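PDB 3RCY: mandelate racemase/muconate lactonizing enzyme-like protein from Roseovarius sp. TM1035, which probably acts on a sugar acid or similar carboxylate as a magnesium-dependent member of the enolase superfamily, its exact reaction unknown. Local coordinates for residues 114-128 / 353-366. Residues are numbered along the deposited sequence; the frame is centred on the assembly and turned at random.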
# COMPACT_ATOMS: atom_id res chain seq x y z
N VAL A 114 39.25 19.13 -7.38
CA VAL A 114 38.37 17.97 -7.47
C VAL A 114 36.94 18.35 -7.93
O VAL A 114 36.39 17.69 -8.82
CB VAL A 114 38.36 17.17 -6.14
CG1 VAL A 114 37.26 16.10 -6.12
CG2 VAL A 114 39.73 16.52 -5.92
N TRP A 115 36.36 19.40 -7.36
CA TRP A 115 34.99 19.82 -7.74
C TRP A 115 34.83 20.05 -9.25
O TRP A 115 33.75 19.80 -9.81
CB TRP A 115 34.49 21.04 -6.94
CG TRP A 115 35.32 22.29 -7.05
CD1 TRP A 115 36.19 22.77 -6.12
CD2 TRP A 115 35.33 23.23 -8.14
NE1 TRP A 115 36.76 23.94 -6.57
CE2 TRP A 115 36.25 24.25 -7.81
CE3 TRP A 115 34.66 23.31 -9.37
CZ2 TRP A 115 36.53 25.32 -8.66
CZ3 TRP A 115 34.94 24.37 -10.22
CH2 TRP A 115 35.87 25.37 -9.85
N ALA A 116 35.89 20.54 -9.90
CA ALA A 116 35.85 20.80 -11.34
C ALA A 116 35.69 19.50 -12.14
O ALA A 116 35.21 19.53 -13.27
CB ALA A 116 37.10 21.59 -11.80
N LEU A 117 36.08 18.37 -11.54
CA LEU A 117 35.96 17.06 -12.17
C LEU A 117 34.60 16.39 -11.89
O LEU A 117 34.29 15.34 -12.45
CB LEU A 117 37.10 16.12 -11.72
CG LEU A 117 38.54 16.64 -11.81
CD1 LEU A 117 39.55 15.60 -11.29
CD2 LEU A 117 38.92 17.11 -13.23
N LEU A 118 33.81 17.00 -11.02
CA LEU A 118 32.57 16.40 -10.54
C LEU A 118 31.32 17.08 -11.09
O LEU A 118 30.28 17.12 -10.43
CB LEU A 118 32.53 16.41 -9.00
CG LEU A 118 33.65 15.71 -8.23
CD1 LEU A 118 33.50 15.99 -6.73
CD2 LEU A 118 33.66 14.19 -8.50
N GLY A 119 31.41 17.61 -12.31
CA GLY A 119 30.28 18.34 -12.93
C GLY A 119 30.42 19.84 -12.74
O GLY A 119 29.50 20.61 -13.08
N GLY A 120 31.55 20.25 -12.17
CA GLY A 120 31.88 21.67 -12.03
C GLY A 120 31.27 22.35 -10.81
O GLY A 120 30.78 21.70 -9.89
N LYS A 121 31.31 23.67 -10.82
CA LYS A 121 30.91 24.43 -9.64
C LYS A 121 29.42 24.70 -9.64
O LYS A 121 28.89 25.29 -10.59
CB LYS A 121 31.69 25.74 -9.56
CG LYS A 121 31.49 26.52 -8.26
CD LYS A 121 32.24 27.84 -8.29
CE LYS A 121 33.70 27.63 -7.97
NZ LYS A 121 34.54 28.71 -8.58
N MET A 122 28.74 24.27 -8.59
CA MET A 122 27.37 24.70 -8.32
C MET A 122 27.35 25.83 -7.29
O MET A 122 26.53 26.74 -7.37
CB MET A 122 26.50 23.55 -7.80
CG MET A 122 25.79 22.73 -8.87
SD MET A 122 24.91 23.67 -10.15
CE MET A 122 23.76 24.66 -9.20
N ASN A 123 28.26 25.76 -6.32
CA ASN A 123 28.18 26.59 -5.13
C ASN A 123 29.46 27.38 -4.85
O ASN A 123 30.42 26.82 -4.31
CB ASN A 123 27.82 25.72 -3.92
CG ASN A 123 26.62 24.85 -4.18
OD1 ASN A 123 25.52 25.36 -4.36
ND2 ASN A 123 26.83 23.54 -4.25
N PRO A 124 29.46 28.68 -5.20
CA PRO A 124 30.61 29.55 -4.93
C PRO A 124 30.90 29.72 -3.42
O PRO A 124 32.04 29.98 -3.06
CB PRO A 124 30.20 30.89 -5.56
CG PRO A 124 29.12 30.56 -6.54
CD PRO A 124 28.40 29.38 -5.94
N ARG A 125 29.88 29.59 -2.58
CA ARG A 125 30.06 29.57 -1.13
C ARG A 125 29.15 28.49 -0.50
O ARG A 125 27.95 28.40 -0.81
CB ARG A 125 29.80 30.94 -0.48
CG ARG A 125 30.79 32.06 -0.88
CD ARG A 125 31.26 32.90 0.31
NE ARG A 125 32.30 32.23 1.09
CZ ARG A 125 32.83 32.69 2.23
NH1 ARG A 125 33.77 31.99 2.85
NH2 ARG A 125 32.43 33.85 2.75
N ILE A 126 29.75 27.67 0.35
CA ILE A 126 29.06 26.55 0.98
C ILE A 126 28.71 26.91 2.43
O ILE A 126 29.58 27.30 3.20
CB ILE A 126 29.93 25.27 0.93
CG1 ILE A 126 30.25 24.90 -0.53
CG2 ILE A 126 29.25 24.12 1.67
CD1 ILE A 126 31.52 24.06 -0.72
N ARG A 127 27.44 26.78 2.77
CA ARG A 127 26.97 27.03 4.13
C ARG A 127 27.61 26.03 5.09
O ARG A 127 27.57 24.82 4.85
CB ARG A 127 25.46 26.92 4.17
CG ARG A 127 24.83 27.40 5.44
CD ARG A 127 23.31 27.36 5.33
NE ARG A 127 22.68 27.68 6.60
CZ ARG A 127 21.41 27.46 6.90
NH1 ARG A 127 20.59 26.91 6.02
NH2 ARG A 127 20.95 27.80 8.10
N ALA A 128 28.20 26.53 6.17
CA ALA A 128 28.83 25.68 7.18
C ALA A 128 28.05 25.69 8.49
O ALA A 128 27.30 26.62 8.77
CB ALA A 128 30.28 26.14 7.44
N VAL A 353 36.59 27.88 7.22
CA VAL A 353 35.28 28.52 7.36
C VAL A 353 35.52 30.01 7.60
O VAL A 353 36.24 30.39 8.52
CB VAL A 353 34.45 27.93 8.53
CG1 VAL A 353 33.12 28.67 8.69
CG2 VAL A 353 34.20 26.44 8.32
N GLU A 354 34.94 30.86 6.76
CA GLU A 354 35.06 32.30 6.93
C GLU A 354 33.67 32.94 6.95
O GLU A 354 32.91 32.82 5.99
CB GLU A 354 35.97 32.90 5.85
CG GLU A 354 37.41 32.37 5.96
CD GLU A 354 38.35 32.87 4.87
OE1 GLU A 354 37.88 33.25 3.77
OE2 GLU A 354 39.58 32.85 5.13
N GLY A 355 33.33 33.58 8.07
CA GLY A 355 32.00 34.18 8.25
C GLY A 355 30.85 33.20 8.03
O GLY A 355 29.84 33.55 7.41
N GLY A 356 31.02 31.97 8.51
CA GLY A 356 29.99 30.94 8.41
C GLY A 356 29.92 30.19 7.09
O GLY A 356 29.02 29.37 6.89
N TYR A 357 30.85 30.47 6.18
CA TYR A 357 30.83 29.88 4.84
C TYR A 357 32.20 29.39 4.39
O TYR A 357 33.23 29.88 4.86
CB TYR A 357 30.28 30.89 3.83
CG TYR A 357 28.80 31.15 3.98
CD1 TYR A 357 28.32 32.12 4.86
CD2 TYR A 357 27.88 30.43 3.23
CE1 TYR A 357 26.96 32.35 5.01
CE2 TYR A 357 26.51 30.66 3.36
CZ TYR A 357 26.06 31.62 4.25
OH TYR A 357 24.71 31.86 4.38
N ILE A 358 32.20 28.43 3.48
CA ILE A 358 33.41 27.86 2.90
C ILE A 358 33.48 28.13 1.41
O ILE A 358 32.56 27.77 0.67
CB ILE A 358 33.49 26.32 3.11
CG1 ILE A 358 33.23 25.94 4.57
CG2 ILE A 358 34.85 25.78 2.65
CD1 ILE A 358 32.63 24.54 4.73
N THR A 359 34.59 28.72 0.97
CA THR A 359 34.85 28.92 -0.45
C THR A 359 35.60 27.71 -1.00
O THR A 359 36.64 27.33 -0.47
CB THR A 359 35.66 30.23 -0.68
OG1 THR A 359 34.89 31.34 -0.20
CG2 THR A 359 35.95 30.45 -2.17
N PRO A 360 35.06 27.08 -2.07
CA PRO A 360 35.77 25.96 -2.71
C PRO A 360 37.17 26.39 -3.14
O PRO A 360 37.32 27.46 -3.74
CB PRO A 360 34.91 25.68 -3.95
CG PRO A 360 33.54 26.14 -3.56
CD PRO A 360 33.76 27.35 -2.70
N PRO A 361 38.19 25.58 -2.80
CA PRO A 361 39.56 25.93 -3.21
C PRO A 361 39.76 25.81 -4.72
O PRO A 361 39.09 24.99 -5.38
CB PRO A 361 40.43 24.93 -2.45
CG PRO A 361 39.54 23.83 -2.06
CD PRO A 361 38.16 24.41 -1.91
N GLU A 362 40.66 26.63 -5.25
CA GLU A 362 40.92 26.68 -6.69
C GLU A 362 42.18 25.91 -7.10
O GLU A 362 42.36 25.64 -8.29
CB GLU A 362 41.03 28.14 -7.17
CG GLU A 362 39.71 28.93 -7.11
CD GLU A 362 38.66 28.45 -8.12
OE1 GLU A 362 39.02 27.94 -9.21
OE2 GLU A 362 37.45 28.58 -7.81
N ALA A 363 43.02 25.56 -6.13
CA ALA A 363 44.25 24.79 -6.39
C ALA A 363 43.94 23.35 -6.85
O ALA A 363 42.81 22.88 -6.68
CB ALA A 363 45.13 24.77 -5.14
N PRO A 364 44.93 22.65 -7.44
CA PRO A 364 44.65 21.31 -7.98
C PRO A 364 44.34 20.28 -6.89
O PRO A 364 44.73 20.48 -5.73
CB PRO A 364 45.95 20.94 -8.70
CG PRO A 364 46.66 22.23 -8.92
CD PRO A 364 46.31 23.08 -7.75
N GLY A 365 43.64 19.20 -7.25
CA GLY A 365 43.32 18.14 -6.30
C GLY A 365 42.39 18.61 -5.20
O GLY A 365 41.48 19.41 -5.45
N LEU A 366 42.61 18.13 -3.98
CA LEU A 366 41.80 18.57 -2.84
C LEU A 366 42.18 19.98 -2.40
O LEU A 366 41.49 20.59 -1.58
CB LEU A 366 41.91 17.58 -1.67
CG LEU A 366 41.23 16.21 -1.83
CD1 LEU A 366 41.61 15.30 -0.66
CD2 LEU A 366 39.71 16.30 -1.96
O HOH W 1 26.77 29.16 8.33
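Trp115 turns the edge of its indole to residues 353-366: NE1 donates to the carbonyl O of Pro361 at 2.8 Å, near the ring plane and with an N-H...O angle of 159°. One face of this ring carries Ala116 CB, and the opposite face carries Lys121 CE, offset toward the rim. CG lies between the backbone N and the carbonyl carbon (chi1 59°), a setting that brings NE1 round to Pro361. The ammonium NZ of Lys121 forms a salt bridge with Glu362 OE2 at 3.0 Å, meeting that oxygen nearly along its C-O bond, while the carboxylate stands at 73° to the indole beside CZ2. Without the indole, as with an alanine here, the Pro361 carbonyl would probably lose its donor, a gap would open beside Pro360 CB, and Lys121 CE would lose the ring face it lies against.

The second flat group is the guanidinium of Arg125, with Tyr357 CB 3.5 Å from one face, over its centre, and Glu354 CB and Thr359 N at its edge, in plane. The chain reaches there by bending at chi2 and chi3, which also brings NE to 3.0 Å from Thr359 OG1.

Next to Arg125 the backbones pair as antiparallel strands. Strand 126-131 belongs to the modified (beta/alpha)7beta-barrel of the enolase superfamily, and strand 357-358, after a type I' turn at Glu354-Tyr357, pairs with its start. Ile126 and Ile358 form a hydrogen-bonded pair (Ile126 N to Ile358 O 2.8 Å); glycines suit the positive phi of the turn, where Gly356 O accepts from Ala128 N. Small Ala128 leaves room for Val353 CG1 and Ile358 CD1. Pro124 and Pro360, both without an N-H, probably stop the pairing here. Arg127, on Tyr357's face, extends to a salt bridge with Asp205 and a hydrogen bond to Thr163.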